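Local atomic coordinates of WipB (Legionella pneumophila, PDB entry 5NNY), a protein that acts, through the phosphatase domain that forms this chain, as a translocated effector serine/threonine phosphatase targeting the host lysosomal nutrient-sensing machinery. Residues His262-Arg267 / Thr277-Ala282; Ile124-His129 / Ala283-Arg288; Phe107-Leu112 / Glu176-Ile181; Ile131-Ala136 / Asn159-Leu164; Ile193-Asp198 / Asp235-Ile240. All blocks are in the same frame, centred on the assembly; numbering follows the deposited sequence.

Contact 1: His262-Arg267 / Thr277-Ala282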
# COMPACT_ATOMS: atom_id res chain seq x y z
N HIS A 262 8.26 -14.83 -9.08
CA HIS A 262 8.62 -13.63 -9.82
C HIS A 262 8.27 -13.73 -11.30
O HIS A 262 8.01 -12.71 -11.94
CB HIS A 262 10.10 -13.30 -9.61
CG HIS A 262 10.41 -12.82 -8.21
ND1 HIS A 262 11.25 -13.49 -7.35
CD2 HIS A 262 9.96 -11.74 -7.53
CE1 HIS A 262 11.32 -12.84 -6.20
NE2 HIS A 262 10.54 -11.78 -6.28
N ASP A 263 8.23 -14.94 -11.86
CA ASP A 263 7.81 -15.06 -13.25
C ASP A 263 6.37 -14.60 -13.43
O ASP A 263 6.00 -14.04 -14.47
CB ASP A 263 8.01 -16.51 -13.74
CG ASP A 263 7.20 -17.52 -12.94
OD1 ASP A 263 7.62 -17.90 -11.82
OD2 ASP A 263 6.12 -17.94 -13.43
N MET A 264 5.53 -14.84 -12.42
CA MET A 264 4.15 -14.34 -12.47
C MET A 264 4.12 -12.82 -12.54
O MET A 264 3.25 -12.24 -13.20
CB MET A 264 3.37 -14.82 -11.25
CG MET A 264 3.21 -16.30 -11.11
SD MET A 264 2.43 -16.57 -9.51
CE MET A 264 2.68 -18.32 -9.24
N MET A 265 5.05 -12.17 -11.86
CA MET A 265 5.02 -10.71 -11.81
C MET A 265 5.57 -10.10 -13.10
O MET A 265 5.10 -9.05 -13.55
CB MET A 265 5.80 -10.21 -10.58
CG MET A 265 5.25 -10.79 -9.28
SD MET A 265 3.49 -10.44 -9.09
CE MET A 265 3.55 -8.83 -8.31
N TYR A 266 6.56 -10.74 -13.72
CA TYR A 266 7.01 -10.26 -15.03
C TYR A 266 5.88 -10.38 -16.05
O TYR A 266 5.62 -9.45 -16.82
CB TYR A 266 8.22 -11.06 -15.52
CG TYR A 266 9.53 -10.73 -14.82
CD1 TYR A 266 10.19 -9.53 -15.09
CD2 TYR A 266 10.12 -11.63 -13.94
CE1 TYR A 266 11.39 -9.22 -14.48
CE2 TYR A 266 11.35 -11.32 -13.31
CZ TYR A 266 11.96 -10.12 -13.59
OH TYR A 266 13.16 -9.79 -12.99
N ARG A 267 5.22 -11.52 -16.08
CA ARG A 267 4.12 -11.69 -17.03
C ARG A 267 2.95 -10.80 -16.66
O ARG A 267 2.23 -10.31 -17.53
CB ARG A 267 3.70 -13.16 -17.09
CG ARG A 267 4.70 -14.05 -17.84
CD ARG A 267 4.26 -15.50 -17.88
NE ARG A 267 4.44 -16.18 -16.60
CZ ARG A 267 3.46 -16.63 -15.83
NH1 ARG A 267 3.75 -17.25 -14.69
NH2 ARG A 267 2.19 -16.49 -16.20
N THR A 277 -4.29 -21.45 -11.31
CA THR A 277 -4.85 -21.20 -9.97
C THR A 277 -3.81 -20.60 -9.03
O THR A 277 -4.12 -19.71 -8.23
CB THR A 277 -5.39 -22.51 -9.40
OG1 THR A 277 -6.43 -22.99 -10.26
CG2 THR A 277 -5.97 -22.29 -8.02
N ASP A 278 -2.56 -21.04 -9.15
CA ASP A 278 -1.50 -20.56 -8.26
C ASP A 278 -1.13 -19.10 -8.52
O ASP A 278 -0.44 -18.49 -7.69
CB ASP A 278 -0.25 -21.45 -8.39
CG ASP A 278 0.34 -21.47 -9.80
OD1 ASP A 278 -0.44 -21.50 -10.78
OD2 ASP A 278 1.58 -21.47 -9.92
N GLU A 279 -1.58 -18.54 -9.63
CA GLU A 279 -1.25 -17.18 -10.03
C GLU A 279 -2.30 -16.16 -9.60
O GLU A 279 -2.21 -14.99 -10.00
CB GLU A 279 -1.08 -17.11 -11.56
CG GLU A 279 -0.07 -18.12 -12.11
CD GLU A 279 0.06 -18.08 -13.64
OE1 GLU A 279 1.20 -17.97 -14.13
OE2 GLU A 279 -0.98 -18.15 -14.34
N VAL A 280 -3.29 -16.58 -8.82
CA VAL A 280 -4.48 -15.74 -8.63
C VAL A 280 -4.15 -14.47 -7.83
O VAL A 280 -4.74 -13.41 -8.05
CB VAL A 280 -5.62 -16.54 -7.97
CG1 VAL A 280 -5.31 -16.89 -6.52
CG2 VAL A 280 -6.94 -15.77 -8.08
N VAL A 281 -3.16 -14.54 -6.93
CA VAL A 281 -2.76 -13.31 -6.24
C VAL A 281 -2.10 -12.35 -7.23
O VAL A 281 -2.41 -11.16 -7.27
CB VAL A 281 -1.84 -13.63 -5.04
CG1 VAL A 281 -1.31 -12.34 -4.41
CG2 VAL A 281 -2.60 -14.41 -3.97
N ALA A 282 -1.19 -12.87 -8.07
CA ALA A 282 -0.62 -12.02 -9.11
C ALA A 282 -1.71 -11.46 -10.02
O ALA A 282 -1.72 -10.27 -10.34
CB ALA A 282 0.43 -12.80 -9.91
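Helix 262-270 packs against the start of helix 280-286, the next helix in the chain, and a salt-bridge network of Asp263, Arg267 and Glu279 ties the pair together. The tight side is apolar. The CB of Met264 points toward the facing segment and meets Ala282 CB at 3.8 Å. From the next position Met265, bent at chi2 and chi3, brings its SD to 4.0 Å from the same Ala282 CB. Alanine suits this spot, because its short methyl lets both methionines close in on one carbon. Beyond CB, Met264 has CG anti to the carbonyl carbon (chi1 -62°) and runs on extended, which carries SD to 3.8 Å from Glu279 CA and CE on to Asp278.

The solvent side belongs to two exposed acids, Asp263 and Asp278, the latter with its OD1 bonded to Ser276 OG. Between the two sides lies Glu279, at the N-cap position of helix 280-286. It is buried, and its carboxylate is satisfied by the backbone N of Ser276 at OE2 and by Arg267 at OE1. One turn of helix separates Asp263 from Arg267, and Asp263 OD2 takes Arg267 NH1 at 2.8 Å. The two acids share one guanidinium, which probably helps keep both ionised. Arg267 NH1 and NH2 each give a bond of 2.7 Å to the single atom Glu279 OE1, NH2 coming from above the carboxylate plane.

Contact 2: Ile124-His129 / Ala283-Arg288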
# COMPACT_ATOMS: atom_id res chain seq x y z
N ILE A 124 -5.36 -0.80 3.58
CA ILE A 124 -4.45 -0.67 2.45
C ILE A 124 -4.65 -1.87 1.55
O ILE A 124 -4.48 -3.01 1.97
CB ILE A 124 -2.99 -0.59 2.92
CG1 ILE A 124 -2.83 0.58 3.89
CG2 ILE A 124 -2.05 -0.40 1.74
CD1 ILE A 124 -1.47 0.61 4.61
N LEU A 125 -5.02 -1.61 0.30
CA LEU A 125 -5.29 -2.67 -0.65
C LEU A 125 -3.98 -3.09 -1.30
O LEU A 125 -3.21 -2.24 -1.75
CB LEU A 125 -6.30 -2.23 -1.70
CG LEU A 125 -7.72 -2.21 -1.14
CD1 LEU A 125 -8.65 -1.40 -2.00
CD2 LEU A 125 -8.23 -3.64 -0.97
N LEU A 126 -3.74 -4.40 -1.33
CA LEU A 126 -2.47 -4.91 -1.86
C LEU A 126 -2.27 -4.49 -3.31
O LEU A 126 -3.18 -4.58 -4.14
CB LEU A 126 -2.44 -6.44 -1.74
CG LEU A 126 -1.11 -7.14 -2.03
CD1 LEU A 126 -0.06 -6.69 -1.03
CD2 LEU A 126 -1.25 -8.67 -2.02
N SER A 127 -1.05 -4.02 -3.62
CA SER A 127 -0.70 -3.58 -4.96
C SER A 127 0.67 -4.15 -5.31
O SER A 127 1.41 -4.64 -4.45
CB SER A 127 -0.67 -2.04 -5.09
OG SER A 127 0.34 -1.42 -4.30
N ASN A 128 0.99 -4.06 -6.61
CA ASN A 128 2.31 -4.49 -7.06
C ASN A 128 3.41 -3.64 -6.44
O ASN A 128 4.47 -4.16 -6.08
CB ASN A 128 2.39 -4.46 -8.60
CG ASN A 128 1.68 -3.25 -9.21
OD1 ASN A 128 0.46 -3.10 -9.12
ND2 ASN A 128 2.45 -2.40 -9.89
N HIS A 129 3.16 -2.33 -6.27
CA HIS A 129 4.16 -1.47 -5.64
C HIS A 129 4.35 -1.84 -4.17
O HIS A 129 5.48 -2.03 -3.70
CB HIS A 129 3.76 0.01 -5.78
CG HIS A 129 3.90 0.56 -7.17
ND1 HIS A 129 5.08 1.09 -7.65
CD2 HIS A 129 2.99 0.69 -8.17
CE1 HIS A 129 4.90 1.51 -8.89
NE2 HIS A 129 3.64 1.28 -9.23
N ALA A 283 -2.65 -12.32 -10.43
CA ALA A 283 -3.74 -11.88 -11.30
C ALA A 283 -4.56 -10.77 -10.64
O ALA A 283 -4.97 -9.81 -11.29
CB ALA A 283 -4.61 -13.07 -11.66
N THR A 284 -4.75 -10.86 -9.33
CA THR A 284 -5.56 -9.85 -8.63
C THR A 284 -4.81 -8.52 -8.52
O THR A 284 -5.37 -7.46 -8.83
CB THR A 284 -5.96 -10.38 -7.25
OG1 THR A 284 -6.80 -11.52 -7.40
CG2 THR A 284 -6.73 -9.31 -6.46
N VAL A 285 -3.56 -8.53 -8.09
CA VAL A 285 -2.86 -7.26 -7.91
C VAL A 285 -2.57 -6.60 -9.26
O VAL A 285 -2.48 -5.38 -9.35
CB VAL A 285 -1.57 -7.41 -7.07
CG1 VAL A 285 -1.91 -7.87 -5.65
CG2 VAL A 285 -0.56 -8.35 -7.74
N TRP A 286 -2.39 -7.40 -10.33
CA TRP A 286 -2.15 -6.79 -11.64
C TRP A 286 -3.43 -6.57 -12.44
O TRP A 286 -3.39 -5.88 -13.47
CB TRP A 286 -1.16 -7.64 -12.47
CG TRP A 286 0.31 -7.50 -12.01
CD1 TRP A 286 1.02 -8.38 -11.24
CD2 TRP A 286 1.20 -6.41 -12.30
NE1 TRP A 286 2.30 -7.90 -11.03
CE2 TRP A 286 2.43 -6.69 -11.66
CE3 TRP A 286 1.08 -5.22 -13.03
CZ2 TRP A 286 3.52 -5.84 -11.75
CZ3 TRP A 286 2.15 -4.37 -13.10
CH2 TRP A 286 3.36 -4.68 -12.47
N GLY A 287 -4.56 -7.10 -12.00
CA GLY A 287 -5.81 -6.89 -12.73
C GLY A 287 -5.86 -7.62 -14.05
O GLY A 287 -6.45 -7.12 -15.02
N ARG A 288 -5.25 -8.81 -14.11
CA ARG A 288 -5.13 -9.58 -15.35
C ARG A 288 -6.16 -10.70 -15.41
O ARG A 288 -6.75 -11.09 -14.40
CB ARG A 288 -3.73 -10.19 -15.49
CG ARG A 288 -2.61 -9.19 -15.38
CD ARG A 288 -2.80 -8.06 -16.38
NE ARG A 288 -1.65 -7.16 -16.35
CZ ARG A 288 -1.66 -5.90 -16.79
NH1 ARG A 288 -2.77 -5.39 -17.29
NH2 ARG A 288 -0.56 -5.16 -16.71
O HOH W 1 -1.99 -3.01 -11.08
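The turn after strand 121-125 of the phosphoesterase sheet carries the sequence Ser127-Asn128-His129-Gly130, which by sequence and place corresponds to the Gly-Asn-His-Glu signature of calcineurin-like phosphatases. In that family the asparagine is usually a metal ligand, so Asn128 probably belongs to the active site, beside His209. The end of helix 280-286 packs against this turn. Ser127 holds the N-cap position, its OG bonded to Gly130 N. Asn128 has CG in the crowded position between its backbone N and carbonyl carbon (chi1 40°), which lays its amide over one face of the Trp286 indole. The two planes are 26° apart, a stack. Asn128 CB makes a CH-pi contact 3.9 Å from the centroid of the six-membered ring, and ND2 sits 3.6 Å from Trp286 CH2. Alongside, the branched Val285 packs against Leu126, its CG1 3.8 Å from Leu126 CG. A Schellman motif closes the helix, with Arg288 N bonded to Ala283 O at 3.0 Å and Gly287 at positive phi as the C-prime residue. Near this end Val285 O accepts a hydrogen bond from a water at 3.0 Å, and the same water donates to Asn128 OD1 at 3.1 Å, joining two acceptors. With ND2 bonded beyond the segments, OD1 on the water and the indole over one side, the amide is probably kept in one orientation.

Contact 3: Phe107-Leu112 / Glu176-Ile181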
# COMPACT_ATOMS: atom_id res chain seq x y z
N PHE A 107 8.33 9.09 4.45
CA PHE A 107 7.34 10.12 4.77
C PHE A 107 5.97 9.50 5.01
O PHE A 107 5.30 9.81 6.01
CB PHE A 107 7.27 11.16 3.65
CG PHE A 107 8.49 12.07 3.56
CD1 PHE A 107 9.34 12.26 4.65
CD2 PHE A 107 8.73 12.78 2.40
CE1 PHE A 107 10.43 13.12 4.56
CE2 PHE A 107 9.80 13.66 2.30
CZ PHE A 107 10.66 13.83 3.39
N ILE A 108 5.54 8.61 4.12
CA ILE A 108 4.22 8.00 4.25
C ILE A 108 4.24 6.95 5.36
O ILE A 108 3.24 6.75 6.05
CB ILE A 108 3.75 7.43 2.90
CG1 ILE A 108 3.22 8.59 2.05
CG2 ILE A 108 2.68 6.34 3.06
CD1 ILE A 108 2.47 8.23 0.81
N LEU A 109 5.39 6.31 5.58
CA LEU A 109 5.47 5.34 6.68
C LEU A 109 5.23 6.00 8.03
O LEU A 109 4.55 5.44 8.90
CB LEU A 109 6.83 4.63 6.67
CG LEU A 109 7.07 3.59 5.58
CD1 LEU A 109 8.51 3.07 5.63
CD2 LEU A 109 6.07 2.44 5.73
N LYS A 110 5.78 7.21 8.22
CA LYS A 110 5.57 7.93 9.47
C LYS A 110 4.13 8.39 9.60
O LYS A 110 3.59 8.45 10.71
CB LYS A 110 6.51 9.13 9.57
CG LYS A 110 7.97 8.77 9.79
CD LYS A 110 8.14 7.78 10.94
CE LYS A 110 8.51 8.48 12.25
NZ LYS A 110 8.46 7.52 13.42
N LEU A 111 3.51 8.76 8.47
CA LEU A 111 2.10 9.15 8.50
C LEU A 111 1.21 7.98 8.88
O LEU A 111 0.30 8.13 9.71
CB LEU A 111 1.67 9.73 7.14
CG LEU A 111 2.02 11.21 6.97
CD1 LEU A 111 1.77 11.65 5.55
CD2 LEU A 111 1.22 12.10 7.94
N LEU A 112 1.45 6.82 8.27
CA LEU A 112 0.71 5.62 8.65
C LEU A 112 0.88 5.30 10.13
O LEU A 112 -0.07 4.92 10.80
CB LEU A 112 1.15 4.42 7.80
CG LEU A 112 0.88 4.53 6.29
CD1 LEU A 112 1.42 3.30 5.53
CD2 LEU A 112 -0.64 4.73 6.02
N GLU A 176 15.80 -0.85 11.55
CA GLU A 176 14.90 -1.26 12.63
C GLU A 176 13.64 -0.40 12.67
O GLU A 176 12.54 -0.91 12.91
CB GLU A 176 15.60 -1.24 14.00
CG GLU A 176 16.97 -2.00 14.15
CD GLU A 176 17.10 -3.40 13.48
OE1 GLU A 176 18.22 -3.97 13.56
OE2 GLU A 176 16.14 -3.94 12.89
N GLU A 177 13.77 0.91 12.45
CA GLU A 177 12.57 1.76 12.42
C GLU A 177 11.64 1.34 11.29
O GLU A 177 10.43 1.18 11.49
CB GLU A 177 12.95 3.23 12.26
CG GLU A 177 11.75 4.13 12.01
CD GLU A 177 11.97 5.60 12.38
OE1 GLU A 177 13.04 6.17 12.04
OE2 GLU A 177 11.06 6.17 13.02
N VAL A 178 12.19 1.15 10.09
CA VAL A 178 11.37 0.78 8.94
C VAL A 178 10.68 -0.55 9.20
O VAL A 178 9.47 -0.71 8.97
CB VAL A 178 12.23 0.73 7.66
CG1 VAL A 178 11.39 0.23 6.47
CG2 VAL A 178 12.80 2.10 7.37
N LEU A 179 11.46 -1.54 9.68
CA LEU A 179 10.90 -2.86 9.95
C LEU A 179 9.87 -2.82 11.06
O LEU A 179 8.85 -3.51 10.99
CB LEU A 179 12.02 -3.85 10.29
CG LEU A 179 12.91 -4.25 9.11
CD1 LEU A 179 14.21 -4.92 9.59
CD2 LEU A 179 12.12 -5.15 8.13
N ASN A 180 10.09 -2.01 12.10
CA ASN A 180 9.07 -1.91 13.14
C ASN A 180 7.75 -1.40 12.56
O ASN A 180 6.68 -1.93 12.87
CB ASN A 180 9.52 -1.02 14.29
CG ASN A 180 8.40 -0.81 15.31
OD1 ASN A 180 8.19 -1.63 16.20
ND2 ASN A 180 7.67 0.29 15.17
N ILE A 181 7.81 -0.36 11.73
CA ILE A 181 6.59 0.17 11.13
C ILE A 181 5.95 -0.88 10.22
O ILE A 181 4.73 -1.06 10.21
CB ILE A 181 6.88 1.49 10.39
CG1 ILE A 181 7.38 2.55 11.36
CG2 ILE A 181 5.62 2.02 9.66
CD1 ILE A 181 7.72 3.87 10.70
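Ile181 CG2, anti to the backbone N, packs on the Leu109 backbone O at 3.7 Å and on Leu109 CD2 at 4.0 Å. The other branch of that leucine, CD1, reaches Val178 CG1 at 4.1 Å, so the side chain straddles two residues of one helical face. At the polar margin Lys110, bent at chi2 and chi3, brings its CD to 3.9 Å from Ile181 CD1 and its NZ to 3.0 Å from Glu177 OE2, forming a salt bridge met nearly along the C-O axis. A lysine suits this place, since its long aliphatic stem packs on Ile181 before the charge is used. Helix 105-117 is the helix of a beta-alpha-beta crossover between the parallel strands 90-93 and 121-125, while helix 175-186 leads into strand 190-198; the two segments cross at 49°. Beyond them, Lys110 NZ also bonds Gln113 OE1, its strongest polar partner, and Tyr106 OH bonds Glu177 OE1, positioning the carboxylate from the other oxygen.

Contact 4: Ile131-Ala136 / Asn159-Leu164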
# COMPACT_ATOMS: atom_id res chain seq x y z
N ILE A 131 3.69 -4.59 -2.69
CA ILE A 131 4.21 -5.91 -2.55
C ILE A 131 5.77 -5.94 -2.59
O ILE A 131 6.36 -6.79 -2.06
CB ILE A 131 3.52 -6.84 -3.56
CG1 ILE A 131 3.02 -8.09 -2.91
CG2 ILE A 131 4.43 -7.17 -4.69
CD1 ILE A 131 2.00 -8.78 -3.74
N GLU A 132 6.40 -5.00 -3.28
CA GLU A 132 7.82 -4.93 -3.27
C GLU A 132 8.31 -4.54 -1.86
O GLU A 132 9.29 -5.06 -1.39
CB GLU A 132 8.31 -3.95 -4.30
CG GLU A 132 9.77 -3.68 -4.21
CD GLU A 132 10.34 -2.90 -5.40
OE1 GLU A 132 9.65 -2.63 -6.35
OE2 GLU A 132 11.50 -2.56 -5.33
N PHE A 133 7.62 -3.62 -1.21
CA PHE A 133 7.98 -3.29 0.17
C PHE A 133 7.79 -4.49 1.10
O PHE A 133 8.65 -4.78 1.95
CB PHE A 133 7.17 -2.08 0.65
CG PHE A 133 7.52 -1.61 2.04
CD1 PHE A 133 8.73 -0.99 2.29
CD2 PHE A 133 6.65 -1.85 3.10
CE1 PHE A 133 9.06 -0.55 3.57
CE2 PHE A 133 6.95 -1.41 4.39
CZ PHE A 133 8.18 -0.77 4.62
N VAL A 134 6.68 -5.21 0.93
CA VAL A 134 6.42 -6.41 1.71
C VAL A 134 7.57 -7.40 1.55
O VAL A 134 8.09 -7.95 2.53
CB VAL A 134 5.08 -7.05 1.27
CG1 VAL A 134 4.98 -8.46 1.83
CG2 VAL A 134 3.91 -6.17 1.70
N GLU A 135 7.94 -7.67 0.31
CA GLU A 135 8.96 -8.68 0.04
C GLU A 135 10.30 -8.27 0.63
O GLU A 135 10.97 -9.07 1.27
CB GLU A 135 9.09 -8.91 -1.46
CG GLU A 135 9.93 -10.16 -1.81
CD GLU A 135 10.20 -10.27 -3.30
OE1 GLU A 135 11.17 -9.62 -3.77
OE2 GLU A 135 9.43 -10.98 -3.99
N ALA A 136 10.69 -7.01 0.41
CA ALA A 136 11.92 -6.48 0.99
C ALA A 136 11.95 -6.68 2.50
O ALA A 136 12.96 -7.10 3.06
CB ALA A 136 12.05 -5.00 0.65
N ASN A 159 11.05 5.07 -7.14
CA ASN A 159 11.93 6.14 -6.66
C ASN A 159 11.86 6.27 -5.15
O ASN A 159 12.89 6.40 -4.47
CB ASN A 159 11.56 7.48 -7.30
CG ASN A 159 12.45 8.62 -6.82
OD1 ASN A 159 13.63 8.64 -7.11
ND2 ASN A 159 11.88 9.58 -6.08
N SER A 160 10.65 6.25 -4.60
CA SER A 160 10.50 6.53 -3.18
C SER A 160 11.12 5.43 -2.32
O SER A 160 11.52 5.69 -1.18
CB SER A 160 9.02 6.69 -2.84
OG SER A 160 8.34 5.49 -3.15
N PHE A 161 11.21 4.21 -2.86
CA PHE A 161 11.83 3.12 -2.11
C PHE A 161 13.34 3.14 -2.30
O PHE A 161 14.09 2.93 -1.34
CB PHE A 161 11.22 1.78 -2.55
CG PHE A 161 11.79 0.57 -1.84
CD1 PHE A 161 11.61 0.39 -0.48
CD2 PHE A 161 12.47 -0.41 -2.56
CE1 PHE A 161 12.12 -0.74 0.16
CE2 PHE A 161 12.97 -1.54 -1.95
CZ PHE A 161 12.80 -1.70 -0.59
N HIS A 162 13.80 3.40 -3.53
CA HIS A 162 15.22 3.64 -3.78
C HIS A 162 15.76 4.73 -2.87
O HIS A 162 16.83 4.57 -2.26
CB HIS A 162 15.43 4.03 -5.25
CG HIS A 162 16.87 4.18 -5.63
ND1 HIS A 162 17.82 3.22 -5.36
CD2 HIS A 162 17.52 5.18 -6.28
CE1 HIS A 162 19.00 3.63 -5.81
NE2 HIS A 162 18.84 4.81 -6.37
N ALA A 163 15.02 5.84 -2.74
CA ALA A 163 15.45 6.91 -1.82
C ALA A 163 15.54 6.39 -0.39
O ALA A 163 16.46 6.75 0.36
CB ALA A 163 14.51 8.10 -1.91
N LEU A 164 14.60 5.52 -0.00
CA LEU A 164 14.66 4.95 1.34
C LEU A 164 15.91 4.10 1.52
O LEU A 164 16.63 4.24 2.51
CB LEU A 164 13.41 4.11 1.61
CG LEU A 164 13.31 3.59 3.05
CD1 LEU A 164 13.17 4.73 4.03
CD2 LEU A 164 12.15 2.62 3.18
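Phe133 and Phe161 both carry CG anti to the backbone N (chi1 -177° and -180°). Phe161 thereby reaches across toward helix 128-138, while Phe133 leans to the side and presents its ring edge, and the two side chains cross at about a right angle. Phe161 CE1 arrives at that edge, 4.0 Å from Phe133 CD1. The tip of the same ring, CZ, reaches Ala136 CB at 3.6 Å, and the small methyl leaves room for it on the facing helix. Glu132 is also anti and extended, so its OE2 comes 3.6 Å from Phe161 CD2; its OE1 is bonded to Gln156 NE2, which gives this buried carboxylate a polar partner. Phe133 CE1 also lies 4.4 Å from Leu164 CD2. The segments run roughly alongside, 27° apart with axes 11.5 Å from each other, a wide spacing that large aromatic rings fill. Helix 105-117 meets the pair through Leu109, while helix 175-186 adds Val178 to the apolar core and sets Tyr186 edge-to-face with Phe133.

Contact 5: Ile193-Asp198 / Asp235-Ile240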
# COMPACT_ATOMS: atom_id res chain seq x y z
N ILE A 193 -8.44 -7.72 -0.93
CA ILE A 193 -9.63 -7.06 -1.43
C ILE A 193 -10.43 -6.65 -0.20
O ILE A 193 -10.21 -7.14 0.91
CB ILE A 193 -10.48 -7.97 -2.36
CG1 ILE A 193 -10.81 -9.29 -1.66
CG2 ILE A 193 -9.78 -8.22 -3.69
CD1 ILE A 193 -11.72 -10.19 -2.45
N SER A 194 -11.37 -5.73 -0.40
CA SER A 194 -12.20 -5.23 0.70
C SER A 194 -13.60 -4.95 0.18
O SER A 194 -13.90 -5.17 -1.00
CB SER A 194 -11.57 -3.99 1.34
OG SER A 194 -12.27 -3.67 2.53
N TYR A 195 -14.47 -4.45 1.07
CA TYR A 195 -15.85 -4.22 0.65
C TYR A 195 -16.57 -3.23 1.57
O TYR A 195 -16.18 -3.02 2.73
CB TYR A 195 -16.64 -5.54 0.58
CG TYR A 195 -16.76 -6.22 1.93
CD1 TYR A 195 -17.73 -5.82 2.84
CD2 TYR A 195 -15.90 -7.25 2.28
CE1 TYR A 195 -17.83 -6.41 4.07
CE2 TYR A 195 -15.99 -7.86 3.50
CZ TYR A 195 -16.96 -7.45 4.39
OH TYR A 195 -17.04 -8.05 5.62
N SER A 196 -17.63 -2.65 1.03
CA SER A 196 -18.64 -1.94 1.81
C SER A 196 -19.97 -2.64 1.54
O SER A 196 -20.33 -2.85 0.38
CB SER A 196 -18.73 -0.46 1.42
OG SER A 196 -19.80 0.16 2.12
N LEU A 197 -20.66 -3.04 2.60
CA LEU A 197 -21.82 -3.91 2.46
C LEU A 197 -23.08 -3.22 2.96
O LEU A 197 -23.07 -2.56 4.00
CB LEU A 197 -21.57 -5.22 3.23
CG LEU A 197 -22.70 -6.25 3.38
CD1 LEU A 197 -22.97 -6.98 2.06
CD2 LEU A 197 -22.34 -7.22 4.48
N ASP A 198 -24.17 -3.39 2.21
CA ASP A 198 -25.50 -2.90 2.57
C ASP A 198 -26.39 -4.12 2.66
O ASP A 198 -26.99 -4.54 1.66
CB ASP A 198 -26.01 -1.89 1.55
CG ASP A 198 -27.35 -1.28 1.92
OD1 ASP A 198 -28.04 -1.84 2.80
OD2 ASP A 198 -27.71 -0.24 1.32
N ASP A 235 -23.16 -13.08 2.04
CA ASP A 235 -22.34 -14.28 1.92
C ASP A 235 -21.00 -13.98 1.25
O ASP A 235 -19.96 -14.52 1.64
CB ASP A 235 -23.08 -15.37 1.15
CG ASP A 235 -23.53 -16.51 2.05
OD1 ASP A 235 -23.43 -16.35 3.29
OD2 ASP A 235 -23.98 -17.55 1.53
N LEU A 236 -21.02 -13.13 0.23
CA LEU A 236 -19.77 -12.77 -0.43
C LEU A 236 -18.85 -12.02 0.52
O LEU A 236 -17.63 -12.26 0.54
CB LEU A 236 -20.06 -11.92 -1.67
CG LEU A 236 -18.86 -11.68 -2.59
CD1 LEU A 236 -18.38 -12.98 -3.24
CD2 LEU A 236 -19.16 -10.62 -3.64
N ALA A 237 -19.42 -11.13 1.33
CA ALA A 237 -18.64 -10.43 2.34
C ALA A 237 -18.03 -11.41 3.32
O ALA A 237 -16.88 -11.25 3.74
CB ALA A 237 -19.54 -9.43 3.07
N LYS A 238 -18.78 -12.46 3.69
CA LYS A 238 -18.22 -13.47 4.59
C LYS A 238 -17.06 -14.19 3.92
O LYS A 238 -16.05 -14.49 4.57
CB LYS A 238 -19.31 -14.45 5.00
CG LYS A 238 -18.80 -15.83 5.36
N THR A 239 -17.18 -14.47 2.63
CA THR A 239 -16.08 -15.10 1.89
C THR A 239 -14.86 -14.19 1.86
O THR A 239 -13.72 -14.66 1.98
CB THR A 239 -16.54 -15.43 0.47
OG1 THR A 239 -17.68 -16.29 0.54
CG2 THR A 239 -15.41 -16.12 -0.34
N ILE A 240 -15.07 -12.88 1.68
CA ILE A 240 -13.95 -11.95 1.57
C ILE A 240 -13.23 -11.85 2.92
O ILE A 240 -12.00 -11.87 2.99
CB ILE A 240 -14.43 -10.59 1.04
CG1 ILE A 240 -14.92 -10.71 -0.41
CG2 ILE A 240 -13.34 -9.51 1.15
CD1 ILE A 240 -15.60 -9.43 -0.92
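The hydroxyl oxygen of Tyr195 is gripped by one hydrogen bond, to Asp241 OD1, one residue beyond the segment 235-240 on the same helix. This belongs to the alpha/beta layering of the phosphoesterase fold: strand 190-198 of the central mixed sheet is covered by helix 233-253, and here segments 194-198 and 235-240 run nearly antiparallel, at 151°. Strand alternation chooses the players. Ile193, Tyr195 and Leu197 turn toward the helix, while Ser194 points away and bonds Glu123 OE1.

Tyr195 has CG in the crowded position between its backbone N and carbonyl carbon (chi1 63°), and this lays one ring face against the helix. Ala237 CB sits over that face in a CH-pi contact, 3.7 Å from the ring centroid and 21° off the normal. An alanine suits the place, because its methyl lets the axes of the two short segments approach to 8.9 Å. Ile240 meets the ring at its edge, its CG2 in the ring plane, 3.6 Å from Tyr195 CD2. The same methyl meets Ile193 CG1 at 3.8 Å, so the branched isoleucine serves two neighbours at once. Another tie crosses to the helix, where Ile193 O accepts from Asn244 ND2. Toward the strand's far end the packing dwindles to a single branch: Leu197 CD2 reaches Ala237 CB at 3.8 Å.

All five contacts are buried, but the centres of contacts 1 and 5 lie about 18 and 20 Å from the chain centre, more peripheral than those of contacts 2, 3 and 4. Helix 280-286 serves contacts 1 and 2, and Met265 of the first packs on Trp286 of the second; helix 128-138 serves contacts 2 and 4. Val178 of contact 3 packs on Phe133 and Leu164 of contact 4, and neighbouring strands bring contacts 2 and 5 together. Contacts 1 and 3 combine apolar packing with salt bridges, that of contact 1 using a buried Glu279; contact 4 is largely aromatic, contact 5 packs a tyrosine face, and contact 2 bridges its segments through water beside the presumed active site.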